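Local coordinates for protein cytochrome P450 (Zobellia galactanivorans, PDB 6G5O) that binds an iron-containing protoporphyrin IX within a mainly helical chain and belongs to the cytochrome P450 family, at residues Q96-Y99 against Q100-T104; S119-V122 against V123-F126; N197-E201 against G202-T206; A42-Y45 against K46-Q49. All blocks are in the same frame, centred on the assembly; numbering follows the deposited sequence.

Contact 1 of 4, residues Q96-Y99 against Q100-T104; sequences QAEY and QEKLT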
loop_
_atom_site.group_PDB
_atom_site.type_symbol
_atom_site.label_atom_id
_atom_site.label_comp_id
_atom_site.label_asym_id
_atom_site.label_seq_id
_atom_site.Cartn_x
_atom_site.Cartn_y
_atom_site.Cartn_z
ATOM N N GLN A 96 -5.524 -11.311 -15.399
ATOM C CA GLN A 96 -5.963 -11.579 -16.776
ATOM C C GLN A 96 -4.886 -11.085 -17.760
ATOM O O GLN A 96 -4.265 -10.041 -17.520
ATOM C CB GLN A 96 -7.255 -10.830 -17.082
ATOM C CG GLN A 96 -8.548 -11.327 -16.378
ATOM C CD GLN A 96 -9.708 -10.266 -16.439
ATOM O OE1 GLN A 96 -10.842 -10.503 -15.965
ATOM N NE2 GLN A 96 -9.412 -9.095 -17.010
ATOM N N ALA A 97 -4.705 -11.803 -18.866
ATOM C CA ALA A 97 -3.666 -11.458 -19.844
ATOM C C ALA A 97 -3.905 -10.110 -20.476
ATOM O O ALA A 97 -2.966 -9.347 -20.648
ATOM C CB ALA A 97 -3.541 -12.543 -20.912
ATOM N N GLU A 98 -5.154 -9.807 -20.808
ATOM C CA GLU A 98 -5.474 -8.550 -21.519
ATOM C C GLU A 98 -5.130 -7.351 -20.657
ATOM O O GLU A 98 -4.532 -6.381 -21.140
ATOM C CB GLU A 98 -6.944 -8.530 -21.939
ATOM C CG GLU A 98 -7.407 -7.220 -22.575
ATOM C CD GLU A 98 -8.846 -7.255 -23.092
ATOM O OE1 GLU A 98 -9.587 -8.227 -22.780
ATOM O OE2 GLU A 98 -9.251 -6.290 -23.808
ATOM N N TYR A 99 -5.464 -7.441 -19.368
ATOM C CA TYR A 99 -5.154 -6.387 -18.393
ATOM C C TYR A 99 -3.653 -6.179 -18.274
ATOM O O TYR A 99 -3.181 -5.052 -18.298
ATOM C CB TYR A 99 -5.750 -6.781 -17.047
ATOM C CG TYR A 99 -5.709 -5.795 -15.885
ATOM C CD1 TYR A 99 -4.520 -5.371 -15.310
ATOM C CD2 TYR A 99 -6.906 -5.418 -15.247
ATOM C CE1 TYR A 99 -4.517 -4.546 -14.193
ATOM C CE2 TYR A 99 -6.905 -4.586 -14.161
ATOM C CZ TYR A 99 -5.734 -4.155 -13.627
ATOM O OH TYR A 99 -5.772 -3.320 -12.509
ATOM N N GLN A 100 -2.904 -7.255 -18.104
ATOM C CA GLN A 100 -1.451 -7.159 -18.048
ATOM C C GLN A 100 -0.805 -6.611 -19.323
ATOM O O GLN A 100 0.247 -5.963 -19.218
ATOM C CB GLN A 100 -0.780 -8.490 -17.648
ATOM C CG GLN A 100 -0.963 -8.771 -16.169
ATOM C CD GLN A 100 -0.318 -10.030 -15.649
ATOM O OE1 GLN A 100 0.815 -10.394 -16.039
ATOM N NE2 GLN A 100 -1.014 -10.697 -14.730
ATOM N N GLU A 101 -1.381 -6.879 -20.497
ATOM C CA GLU A 101 -0.831 -6.300 -21.756
ATOM C C GLU A 101 -0.963 -4.783 -21.782
ATOM O O GLU A 101 -0.036 -4.075 -22.208
ATOM C CB GLU A 101 -1.583 -6.788 -22.991
ATOM C CG GLU A 101 -1.133 -8.105 -23.550
ATOM C CD GLU A 101 -2.238 -8.836 -24.299
ATOM O OE1 GLU A 101 -3.197 -8.192 -24.803
ATOM O OE2 GLU A 101 -2.136 -10.075 -24.357
ATOM N N LYS A 102 -2.144 -4.288 -21.382
ATOM C CA LYS A 102 -2.352 -2.852 -21.342
ATOM C C LYS A 102 -1.410 -2.181 -20.360
ATOM O O LYS A 102 -0.907 -1.063 -20.602
ATOM C CB LYS A 102 -3.769 -2.526 -20.946
ATOM C CG LYS A 102 -4.824 -2.949 -21.935
ATOM C CD LYS A 102 -6.145 -3.037 -21.183
ATOM C CE LYS A 102 -7.270 -3.632 -21.995
ATOM N NZ LYS A 102 -7.496 -2.888 -23.258
ATOM N N LEU A 103 -1.213 -2.840 -19.224
ATOM C CA LEU A 103 -0.343 -2.313 -18.195
ATOM C C LEU A 103 1.154 -2.373 -18.637
ATOM O O LEU A 103 1.931 -1.501 -18.322
ATOM C CB LEU A 103 -0.580 -3.083 -16.915
ATOM C CG LEU A 103 0.200 -2.721 -15.677
ATOM C CD1 LEU A 103 -0.035 -1.250 -15.323
ATOM C CD2 LEU A 103 -0.169 -3.645 -14.522
ATOM N N THR A 104 1.526 -3.414 -19.337
ATOM C CA THR A 104 2.868 -3.503 -19.922
ATOM C C THR A 104 3.084 -2.355 -20.891
ATOM O O THR A 104 4.093 -1.660 -20.798
ATOM C CB THR A 104 3.102 -4.862 -20.603
ATOM O OG1 THR A 104 2.902 -5.892 -19.619
ATOM C CG2 THR A 104 4.534 -4.962 -21.185
#

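Contact 2 of 4, residues S119-V122 against V123-F126; sequences SVEV and VTDF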
loop_
_atom_site.group_PDB
_atom_site.type_symbol
_atom_site.label_atom_id
_atom_site.label_comp_id
_atom_site.label_asym_id
_atom_site.label_seq_id
_atom_site.Cartn_x
_atom_site.Cartn_y
_atom_site.Cartn_z
ATOM N N SER A 119 16.728 12.718 -17.405
ATOM C CA SER A 119 16.607 12.887 -15.967
ATOM C C SER A 119 15.202 13.397 -15.575
ATOM O O SER A 119 14.684 14.304 -16.214
ATOM C CB SER A 119 17.650 13.874 -15.503
ATOM O OG SER A 119 17.378 14.320 -14.181
ATOM N N VAL A 120 14.609 12.808 -14.528
ATOM C CA VAL A 120 13.253 13.154 -14.085
ATOM C C VAL A 120 13.117 13.157 -12.589
ATOM O O VAL A 120 13.916 12.566 -11.878
ATOM C CB VAL A 120 12.181 12.188 -14.646
ATOM C CG1 VAL A 120 11.993 12.389 -16.144
ATOM C CG2 VAL A 120 12.529 10.729 -14.381
ATOM N N GLU A 121 12.111 13.855 -12.105
ATOM C CA GLU A 121 11.791 13.787 -10.707
ATOM C C GLU A 121 10.854 12.572 -10.563
ATOM O O GLU A 121 9.701 12.628 -10.966
ATOM C CB GLU A 121 11.157 15.090 -10.193
ATOM C CG GLU A 121 11.195 15.205 -8.665
ATOM C CD GLU A 121 10.154 14.308 -7.998
ATOM O OE1 GLU A 121 8.944 14.510 -8.246
ATOM O OE2 GLU A 121 10.536 13.392 -7.236
ATOM N N VAL A 122 11.361 11.491 -9.969
ATOM C CA VAL A 122 10.652 10.198 -9.951
ATOM C C VAL A 122 9.288 10.220 -9.246
ATOM O O VAL A 122 8.327 9.667 -9.758
ATOM C CB VAL A 122 11.532 9.091 -9.352
ATOM C CG1 VAL A 122 10.753 7.788 -9.165
ATOM C CG2 VAL A 122 12.725 8.841 -10.263
ATOM N N VAL A 123 9.193 10.858 -8.093
ATOM C CA VAL A 123 7.950 10.806 -7.330
ATOM C C VAL A 123 6.733 11.311 -8.120
ATOM O O VAL A 123 5.736 10.581 -8.241
ATOM C CB VAL A 123 8.040 11.573 -6.014
ATOM C CG1 VAL A 123 6.709 11.546 -5.275
ATOM C CG2 VAL A 123 9.079 10.926 -5.152
ATOM N N THR A 124 6.825 12.532 -8.670
ATOM C CA THR A 124 5.717 13.162 -9.411
ATOM C C THR A 124 5.685 12.846 -10.913
ATOM O O THR A 124 4.632 12.469 -11.446
ATOM C CB THR A 124 5.720 14.681 -9.187
ATOM O OG1 THR A 124 5.609 14.910 -7.786
ATOM C CG2 THR A 124 4.545 15.372 -9.884
ATOM N N ASP A 125 6.825 12.977 -11.585
ATOM C CA ASP A 125 6.880 12.790 -13.037
ATOM C C ASP A 125 6.834 11.333 -13.474
ATOM O O ASP A 125 6.574 11.060 -14.644
ATOM C CB ASP A 125 8.161 13.414 -13.648
ATOM C CG ASP A 125 8.303 14.934 -13.378
ATOM O OD1 ASP A 125 7.368 15.596 -12.843
ATOM O OD2 ASP A 125 9.400 15.451 -13.708
ATOM N N PHE A 126 7.124 10.398 -12.577
ATOM C CA PHE A 126 7.170 8.985 -12.959
ATOM C C PHE A 126 6.172 8.144 -12.116
ATOM O O PHE A 126 5.266 7.575 -12.652
ATOM C CB PHE A 126 8.610 8.445 -12.857
ATOM C CG PHE A 126 8.766 7.043 -13.357
ATOM C CD1 PHE A 126 8.283 5.973 -12.626
ATOM C CD2 PHE A 126 9.387 6.792 -14.554
ATOM C CE1 PHE A 126 8.406 4.683 -13.092
ATOM C CE2 PHE A 126 9.524 5.508 -15.025
ATOM C CZ PHE A 126 9.028 4.451 -14.282
#

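Contact 3 of 4, residues N197-E201 against G202-T206; sequences NSEFE and GRKLT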
loop_
_atom_site.group_PDB
_atom_site.type_symbol
_atom_site.label_atom_id
_atom_site.label_comp_id
_atom_site.label_asym_id
_atom_site.label_seq_id
_atom_site.Cartn_x
_atom_site.Cartn_y
_atom_site.Cartn_z
ATOM N N ASN A 197 -24.660 -2.455 -8.807
ATOM C CA ASN A 197 -25.413 -3.625 -9.209
ATOM C C ASN A 197 -25.056 -4.897 -8.425
ATOM O O ASN A 197 -25.633 -5.916 -8.666
ATOM C CB ASN A 197 -25.167 -3.843 -10.712
ATOM C CG ASN A 197 -26.201 -4.717 -11.360
ATOM O OD1 ASN A 197 -27.413 -4.512 -11.191
ATOM N ND2 ASN A 197 -25.731 -5.681 -12.139
ATOM N N SER A 198 -24.116 -4.861 -7.494
ATOM C CA SER A 198 -23.769 -6.053 -6.722
ATOM C C SER A 198 -24.690 -6.227 -5.510
ATOM O O SER A 198 -25.319 -5.283 -5.064
ATOM C CB SER A 198 -22.332 -5.971 -6.225
ATOM O OG SER A 198 -21.484 -5.648 -7.272
ATOM N N GLU A 199 -24.707 -7.429 -4.946
ATOM C CA GLU A 199 -25.691 -7.778 -3.916
ATOM C C GLU A 199 -25.096 -8.259 -2.622
ATOM O O GLU A 199 -24.167 -9.069 -2.627
ATOM C CB GLU A 199 -26.620 -8.858 -4.437
ATOM C CG GLU A 199 -27.271 -8.461 -5.739
ATOM C CD GLU A 199 -28.447 -9.334 -6.090
ATOM O OE1 GLU A 199 -28.427 -10.538 -5.696
ATOM O OE2 GLU A 199 -29.373 -8.793 -6.758
ATOM N N PHE A 200 -25.667 -7.736 -1.537
ATOM C CA PHE A 200 -25.326 -8.062 -0.188
ATOM C C PHE A 200 -26.576 -8.738 0.332
ATOM O O PHE A 200 -27.571 -8.053 0.615
ATOM C CB PHE A 200 -25.102 -6.749 0.570
ATOM C CG PHE A 200 -24.699 -6.900 1.996
ATOM C CD1 PHE A 200 -23.377 -7.120 2.321
ATOM C CD2 PHE A 200 -25.637 -6.807 3.023
ATOM C CE1 PHE A 200 -22.980 -7.254 3.647
ATOM C CE2 PHE A 200 -25.249 -6.946 4.340
ATOM C CZ PHE A 200 -23.914 -7.158 4.655
ATOM N N GLU A 201 -26.552 -10.046 0.477
ATOM C CA GLU A 201 -27.704 -10.788 1.014
ATOM C C GLU A 201 -28.991 -10.395 0.284
ATOM O O GLU A 201 -29.975 -9.935 0.877
ATOM C CB GLU A 201 -27.812 -10.623 2.542
ATOM C CG GLU A 201 -26.812 -11.519 3.279
ATOM C CD GLU A 201 -26.579 -11.155 4.749
ATOM O OE1 GLU A 201 -27.325 -10.293 5.303
ATOM O OE2 GLU A 201 -25.624 -11.732 5.337
ATOM N N GLY A 202 -28.928 -10.528 -1.033
ATOM C CA GLY A 202 -30.056 -10.272 -1.898
ATOM C C GLY A 202 -30.535 -8.850 -2.167
ATOM O O GLY A 202 -31.465 -8.690 -2.926
ATOM N N ARG A 203 -29.957 -7.818 -1.543
ATOM C CA ARG A 203 -30.245 -6.438 -1.964
ATOM C C ARG A 203 -29.014 -5.719 -2.552
ATOM O O ARG A 203 -27.860 -6.003 -2.203
ATOM C CB ARG A 203 -30.843 -5.604 -0.832
ATOM C CG ARG A 203 -29.980 -5.508 0.397
ATOM C CD ARG A 203 -29.939 -4.118 0.998
ATOM N NE ARG A 203 -28.928 -4.080 2.059
ATOM C CZ ARG A 203 -27.739 -3.480 1.995
ATOM N NH1 ARG A 203 -27.378 -2.794 0.925
ATOM N NH2 ARG A 203 -26.925 -3.513 3.050
ATOM N N LYS A 204 -29.297 -4.738 -3.402
ATOM C CA LYS A 204 -28.256 -3.990 -4.060
ATOM C C LYS A 204 -27.552 -3.154 -3.018
ATOM O O LYS A 204 -28.149 -2.746 -2.041
ATOM C CB LYS A 204 -28.807 -3.086 -5.153
ATOM C CG LYS A 204 -29.566 -3.798 -6.256
ATOM C CD LYS A 204 -28.749 -4.751 -7.143
ATOM C CE LYS A 204 -29.415 -4.841 -8.531
ATOM N NZ LYS A 204 -29.096 -6.106 -9.250
ATOM N N LEU A 205 -26.266 -2.915 -3.224
ATOM C CA LEU A 205 -25.500 -2.033 -2.337
ATOM C C LEU A 205 -26.072 -0.633 -2.481
ATOM O O LEU A 205 -26.507 -0.273 -3.575
ATOM C CB LEU A 205 -24.002 -2.048 -2.676
ATOM C CG LEU A 205 -23.213 -3.354 -2.506
ATOM C CD1 LEU A 205 -21.751 -3.222 -2.888
ATOM C CD2 LEU A 205 -23.321 -3.864 -1.086
ATOM N N THR A 206 -26.128 0.113 -1.377
ATOM C CA THR A 206 -26.483 1.517 -1.413
ATOM C C THR A 206 -25.295 2.365 -1.866
ATOM O O THR A 206 -24.154 1.924 -1.860
ATOM C CB THR A 206 -26.814 2.048 -0.011
ATOM O OG1 THR A 206 -25.650 1.916 0.808
ATOM C CG2 THR A 206 -28.005 1.283 0.635
#

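Contact 4 of 4, residues A42-Y45 against K46-Q49; sequences AHNY and KTFQ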
loop_
_atom_site.group_PDB
_atom_site.type_symbol
_atom_site.label_atom_id
_atom_site.label_comp_id
_atom_site.label_asym_id
_atom_site.label_seq_id
_atom_site.Cartn_x
_atom_site.Cartn_y
_atom_site.Cartn_z
ATOM N N ALA A 42 -3.426 -9.548 14.586
ATOM C CA ALA A 42 -4.189 -9.394 13.326
ATOM C C ALA A 42 -5.267 -10.455 13.139
ATOM O O ALA A 42 -6.313 -10.178 12.571
ATOM C CB ALA A 42 -3.256 -9.411 12.116
ATOM N N HIS A 43 -4.989 -11.681 13.545
ATOM C CA HIS A 43 -5.957 -12.753 13.446
ATOM C C HIS A 43 -7.091 -12.644 14.502
ATOM O O HIS A 43 -8.190 -13.150 14.302
ATOM C CB HIS A 43 -5.239 -14.091 13.555
ATOM C CG HIS A 43 -6.141 -15.279 13.439
ATOM N ND1 HIS A 43 -6.763 -15.631 12.261
ATOM C CD2 HIS A 43 -6.536 -16.192 14.359
ATOM C CE1 HIS A 43 -7.494 -16.716 12.455
ATOM N NE2 HIS A 43 -7.381 -17.072 13.722
ATOM N N ASN A 44 -6.826 -11.965 15.607
ATOM C CA ASN A 44 -7.766 -11.947 16.735
ATOM C C ASN A 44 -8.589 -10.654 16.697
ATOM O O ASN A 44 -8.284 -9.671 17.396
ATOM C CB ASN A 44 -7.002 -12.089 18.050
ATOM C CG ASN A 44 -7.920 -12.084 19.279
ATOM O OD1 ASN A 44 -9.139 -12.223 19.168
ATOM N ND2 ASN A 44 -7.330 -11.890 20.443
ATOM N N TYR A 45 -9.604 -10.671 15.843
ATOM C CA TYR A 45 -10.465 -9.490 15.578
ATOM C C TYR A 45 -11.455 -9.194 16.715
ATOM O O TYR A 45 -11.939 -8.082 16.821
ATOM C CB TYR A 45 -11.255 -9.656 14.271
ATOM C CG TYR A 45 -12.245 -10.806 14.299
ATOM C CD1 TYR A 45 -13.559 -10.606 14.757
ATOM C CD2 TYR A 45 -11.868 -12.093 13.914
ATOM C CE1 TYR A 45 -14.464 -11.635 14.790
ATOM C CE2 TYR A 45 -12.770 -13.141 13.953
ATOM C CZ TYR A 45 -14.070 -12.892 14.403
ATOM O OH TYR A 45 -14.990 -13.912 14.454
ATOM N N LYS A 46 -11.764 -10.212 17.514
ATOM C CA LYS A 46 -12.644 -10.051 18.683
ATOM C C LYS A 46 -12.038 -9.118 19.723
ATOM O O LYS A 46 -12.669 -8.134 20.148
ATOM C CB LYS A 46 -12.979 -11.395 19.297
ATOM C CG LYS A 46 -14.116 -12.086 18.550
ATOM C CD LYS A 46 -14.933 -12.984 19.466
ATOM C CE LYS A 46 -14.380 -14.394 19.457
ATOM N NZ LYS A 46 -14.936 -15.157 18.304
ATOM N N THR A 47 -10.788 -9.382 20.087
ATOM C CA THR A 47 -10.075 -8.503 21.007
ATOM C C THR A 47 -9.579 -7.222 20.316
ATOM O O THR A 47 -9.683 -6.138 20.880
ATOM C CB THR A 47 -8.899 -9.234 21.638
ATOM O OG1 THR A 47 -9.346 -10.453 22.247
ATOM C CG2 THR A 47 -8.207 -8.361 22.651
ATOM N N PHE A 48 -9.043 -7.340 19.099
ATOM C CA PHE A 48 -8.505 -6.172 18.367
ATOM C C PHE A 48 -9.345 -5.888 17.094
ATOM O O PHE A 48 -9.096 -6.462 15.998
ATOM C CB PHE A 48 -7.019 -6.411 18.025
ATOM C CG PHE A 48 -6.177 -6.818 19.206
ATOM C CD1 PHE A 48 -5.761 -5.862 20.136
ATOM C CD2 PHE A 48 -5.790 -8.142 19.385
ATOM C CE1 PHE A 48 -4.992 -6.230 21.228
ATOM C CE2 PHE A 48 -5.004 -8.522 20.462
ATOM C CZ PHE A 48 -4.613 -7.567 21.390
ATOM N N GLN A 49 -10.349 -5.019 17.254
ATOM C CA GLN A 49 -11.392 -4.868 16.255
ATOM C C GLN A 49 -11.056 -3.817 15.200
ATOM O O GLN A 49 -10.287 -2.881 15.480
ATOM C CB GLN A 49 -12.733 -4.573 16.926
ATOM C CG GLN A 49 -13.136 -3.113 16.997
ATOM C CD GLN A 49 -14.465 -2.917 17.749
ATOM O OE1 GLN A 49 -15.333 -3.804 17.801
ATOM N NE2 GLN A 49 -14.606 -1.764 18.349
HETATM O O HOH W 1 -10.976 -13.499 17.432
#

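Contact 1 of 4, residues Q96-Y99 against Q100-T104
Gln100 N donates to Gln96 O, 3.2 Å away. Gln96 is the N-cap, so this is the first backbone bond of the helix that follows. The Gln100 side chain leaves beside its own backbone N and passes CG near Gln96 O, while NE2 turns back to Pro94 O in the preceding loop. Glu101 N takes Ala97 O at 2.9 Å, and the aliphatic part of Glu101 folds past the same carbonyl; a carboxylate is at home on this exposed flank near the helix start, where it should interact favourably with the dipole. These i to i+4 bonds are the regular alpha-helical pattern of the opening turns of helix 97-117. Lys102 N binds Glu98 O, and the two side chains run side by side: Lys102 CE lies 3.6 Å from Glu98 CG, while NZ and Glu98 OE2 form a long salt bridge of 3.9 Å. With CG anti to its backbone N (chi1 175°) and the rest of its chain extended, Glu98 runs alongside Lys102, whose end bends at chi4. Leu103 N holds Tyr99 O, and Leu103 CD2 meets the edge of the buried Tyr99 ring at CE1, 4.5 Å away; both side chains pack against helix 122-139, and the phenol OH is hydrogen-bonded to His335 ND1. Thr104 OG1 bonds back to Gln100 O at 2.7 Å, on the opposite face of the carbonyl plane from Thr104 N.

Contact 2 of 4, residues S119-V122 against V123-F126
Glu121 meets Val123 and Thr124 through both oxygens of its carboxylate. The first kind of interaction is side-chain capping: Glu121, at the N-cap, accepts Thr124 N on OE1 at 2.9 Å, on the syn side but 30° out of the carboxylate plane, and Val123 N on OE2 at 3.0 Å, from above that plane. A bend at chi2 (-75°) folds the chain back so that the carboxylate comes over the first turn. Thr124 OG1 adds a weak bond to OE1, its 3.4 Å length showing a looser hold, and OE2 has a further donor in Ile378 N of strand 369-384. The second kind is backbone pairing. Asp125 N reaches Glu121 O at 3.0 Å and Phe126 N reaches Val122 O at 3.2 Å, while residues 123-126 take a wider, pi-type turn. The third is apolar: Val122 CG1 touches Phe126 CB at 4.3 Å. Branched and aromatic side chains suit these two buried places, since Phe126 packs on helix 97-117 and Val122 on helix 223-238. The contact is thus a strand-to-helix junction, from strand 119-121 into helix 122-139. A single carboxylate satisfies two amides of the helix start and one of the neighbouring strand; such donors would be expected to favour its ionised form, although the Asp125 carboxylate, with OD1 5.0 Å from Glu121 OE1, would probably act the other way.

Contact 3 of 4, residues N197-E201 against G202-T206
Asn197 and Lys204 lie alongside each other, with OD1 accepting from Lys204 NZ at 3.0 Å; the amine sits above the amide plane. Ser198 takes part through its carbonyl, which receives Leu205 N at 3.1 Å and is also touched by Lys204 CA in a CA-H...O contact. Glu199 forms the non-hydrogen-bonded antiparallel pair with Lys204, and its OE2 stands 3.7 Å from NZ in a long salt bridge, so the lysine, bent at chi2, serves an amide and a carboxylate. Phe200 is the hydrogen-bonded partner of Arg203: its N meets Arg203 O at 2.9 Å, and its O receives Arg203 N. On this face Phe200 CD2 comes 3.5 Å from Arg203 NH2, with ring and guanidinium planes 39° apart, while CB rests on Leu205 CD2 at 3.8 Å. Glu201 begins the central pair of a type I' turn, its phi of 50° matched by Gly202, whose lack of a side chain suits a positive phi. This tight beta hairpin bridges helix 191-196 and helix 207-220; Arg203 makes a salt bridge to Glu209 in the latter, and Phe200 stacks on Tyr83 and packs against helix 79-92.

Contact 4 of 4, residues A42-Y45 against K46-Q49
Tyr45 brings its ring beside the start of Lys46, and its atoms can be followed outward. CB lies 3.3 Å from Lys46 N, and CG and CD1 stay just as near that nitrogen, which approaches the ring obliquely. The cause is the first torsion: at chi1 64° CG sits between the backbone N and the carbonyl carbon. Farther out, CE1 meets Lys46 CG at 3.8 Å as the two side chains run alongside each other in the same direction. At the end, OH stands 4.0 Å from Lys46 NZ, while a water lies over one face of the Tyr45 ring, toward its rim. An aromatic ring suits the place, since it also meets His327 edge to face. Next to it in the chain, Asn44 organises the backbone. Its O accepts Phe48 N at 3.0 Å, and its OD1 a weak bond from Thr47 N at 3.4 Å. Between helix 35-43 and strand 48-49, Asn44 to Phe48 thus has the pattern of an Asx motif with a weak side-chain bond, for which asparagine, with its short side-chain carbonyl, is well fitted. A CA-H...O contact from Tyr45 CA to Phe48 O, 3.3 Å, also spans the turn. Thr47 lays CG2 over the centre of the Phe48 ring, and its OG1 is hydrogen-bonded to Glu276. The water donates to Asn44 OD1 at 2.8 Å and weakly accepts from Lys46 N. OD1 thereby gathers a solvent donor as well as an amide, which implies that this turn is held by one firm backbone bond supplemented by weaker, partly water-mediated links.

All four are local contacts: a helix start, a strand-to-helix junction, a hairpin and a helix-to-strand turn. None touches another. Contacts 1 and 2 are the nearest pair by closest atoms, about 10 Å apart; contact 1 forms the first turns of helix 97-117 and contact 2 follows its end. Helix 122-139, which contact 2 begins, also receives Tyr99 and Leu103 of contact 1. Contacts 2 and 4 lie on opposite sides of the chain's centre, their centres 40 Å apart, and contact 3 has its centre 27 Å from that of contact 4. The side chain of Tyr99 is about 8 Å from the haem, that of Tyr45 about 10 Å, that of Phe200 about 13 Å and that of Phe126 about 14 Å.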